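Local atomic coordinates of succinate--CoA ligase subunit alpha (Campylobacter jejuni, PDB entry 6MEL), a protein that is the alpha subunit of a CoA ligase, combining a Rossmann-like CoA-binding domain with a CoA-ligase domain. Residues Ile3-Asn8 / Cys133-Met138. Numbering follows the deposited sequence.
Sequences ILVNKN and CKLGIM
Val5 meets Cys133 and Leu135 mainly through its CG2 methyl, an example of how an N-terminal segment without regular structure can be packed against a strand that is outermost within its chain. Its CG2 lies 3.6 Å from the SG of Cys133 and, more loosely, 4.3 Å from CD1 of Leu135. The first torsion of Val5 (chi1 -64°) sets CG1 anti to the carbonyl carbon and leaves CG2 between that carbon and the backbone N, and it is CG2 that approaches both partners. Ile127 of the adjacent strand also touches Val5, extending this small apolar patch, while the backbone carbonyl of Val5 is hydrogen-bonded to the hydroxyl of Thr129. At Asn6 the side chain starts away from the strand, and the main chain makes the approach instead: its O comes within 3.5 Å of Cys133 SG. The sulfur, which lies between the backbone N and the carbonyl carbon of Cys133, is therefore touched by both a methyl group and a carbonyl oxygen. Strand 133-136 belongs to a mixed sheet distinct from that of strand 10-14 and runs antiparallel to 126-129, whereas residues 3-8 lead into strand 10-14 of the Rossmann-like CoA-binding domain; the contact thus joins the entry to one sheet with the outermost strand, within this chain, of the other. The Asn6 carboxamide serves its own segment, OD1 accepting from Asn8 N at 2.8 Å in an Asx turn. The bond is bent, with an N-H...O angle of 145°, and the donor nitrogen is tilted 24° from the carboxamide carbonyl plane. Lys7 comes nearest Cys133 along the backbone, their CA atoms 5.3 Å apart, although its side chain sets off away from the strand; its N-H is hydrogen-bonded to the carboxylate of Glu132, the residue just before Cys133.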
# COMPACT_ATOMS: atom_id res chain seq x y z
N ILE A 3 -9.92 -25.94 2.24
CA ILE A 3 -8.60 -25.90 2.90
C ILE A 3 -8.71 -25.07 4.17
O ILE A 3 -9.56 -24.20 4.25
CB ILE A 3 -7.49 -25.37 1.95
CG1 ILE A 3 -7.69 -23.90 1.58
CG2 ILE A 3 -7.35 -26.27 0.73
CD1 ILE A 3 -6.54 -23.31 0.79
N LEU A 4 -7.84 -25.39 5.14
CA LEU A 4 -7.47 -24.63 6.34
C LEU A 4 -8.58 -24.57 7.39
O LEU A 4 -8.30 -24.60 8.54
CB LEU A 4 -7.02 -23.22 5.94
CG LEU A 4 -5.71 -23.16 5.15
CD1 LEU A 4 -5.38 -21.73 4.79
CD2 LEU A 4 -4.56 -23.78 5.97
N VAL A 5 -9.82 -24.30 7.00
CA VAL A 5 -10.86 -24.12 7.97
C VAL A 5 -12.10 -24.85 7.46
O VAL A 5 -12.29 -25.03 6.22
CB VAL A 5 -11.18 -22.64 8.25
CG1 VAL A 5 -9.99 -21.90 8.87
CG2 VAL A 5 -11.67 -21.92 6.99
N ASN A 6 -12.94 -25.22 8.42
CA ASN A 6 -14.21 -25.91 8.16
C ASN A 6 -15.16 -25.68 9.34
O ASN A 6 -14.84 -24.94 10.28
CB ASN A 6 -14.00 -27.39 7.87
CG ASN A 6 -13.49 -28.14 9.09
OD1 ASN A 6 -13.84 -27.86 10.24
ND2 ASN A 6 -12.70 -29.16 8.84
N LYS A 7 -16.34 -26.31 9.28
CA LYS A 7 -17.43 -26.00 10.23
C LYS A 7 -17.04 -26.32 11.68
O LYS A 7 -17.65 -25.75 12.57
CB LYS A 7 -18.70 -26.78 9.90
CG LYS A 7 -18.56 -28.28 10.03
CD LYS A 7 -19.71 -29.06 9.45
CE LYS A 7 -19.22 -30.38 8.89
NZ LYS A 7 -20.28 -31.41 8.99
N ASN A 8 -16.05 -27.20 11.89
CA ASN A 8 -15.64 -27.63 13.21
C ASN A 8 -14.47 -26.80 13.74
O ASN A 8 -14.20 -26.84 14.91
CB ASN A 8 -15.22 -29.11 13.24
CG ASN A 8 -16.39 -30.01 12.86
OD1 ASN A 8 -17.53 -29.76 13.25
ND2 ASN A 8 -16.13 -30.98 12.01
N CYS A 133 -18.17 -22.22 6.91
CA CYS A 133 -17.67 -21.27 7.89
C CYS A 133 -17.04 -20.08 7.18
O CYS A 133 -16.57 -20.17 6.04
CB CYS A 133 -16.64 -21.90 8.81
SG CYS A 133 -15.10 -22.33 7.96
N LYS A 134 -17.02 -18.97 7.90
CA LYS A 134 -16.35 -17.79 7.41
C LYS A 134 -15.68 -17.06 8.58
O LYS A 134 -16.23 -16.98 9.68
CB LYS A 134 -17.33 -16.94 6.59
CG LYS A 134 -18.09 -15.87 7.35
CD LYS A 134 -19.01 -15.10 6.46
CE LYS A 134 -19.74 -13.94 7.12
NZ LYS A 134 -18.87 -12.74 7.20
N LEU A 135 -14.46 -16.59 8.34
CA LEU A 135 -13.67 -15.86 9.36
C LEU A 135 -13.26 -14.54 8.73
O LEU A 135 -12.29 -14.49 7.95
CB LEU A 135 -12.42 -16.65 9.75
CG LEU A 135 -12.58 -17.90 10.62
CD1 LEU A 135 -13.17 -19.06 9.82
CD2 LEU A 135 -11.23 -18.32 11.13
N GLY A 136 -14.06 -13.51 8.99
CA GLY A 136 -13.84 -12.24 8.35
C GLY A 136 -15.14 -11.57 7.96
O GLY A 136 -16.17 -11.79 8.62
N ILE A 137 -15.04 -10.73 6.94
CA ILE A 137 -16.02 -9.71 6.63
C ILE A 137 -16.66 -9.98 5.26
O ILE A 137 -17.36 -9.12 4.70
CB ILE A 137 -15.39 -8.31 6.66
CG1 ILE A 137 -14.34 -8.14 5.56
CG2 ILE A 137 -14.85 -7.97 8.05
CD1 ILE A 137 -13.82 -6.70 5.41
N MET A 138 -16.41 -11.16 4.68
CA MET A 138 -16.98 -11.42 3.35
C MET A 138 -18.47 -11.75 3.44
O MET A 138 -18.92 -12.34 4.42
CB MET A 138 -16.23 -12.54 2.63
CG MET A 138 -16.36 -13.89 3.29
SD MET A 138 -15.45 -14.02 4.87
CE MET A 138 -13.79 -14.01 4.20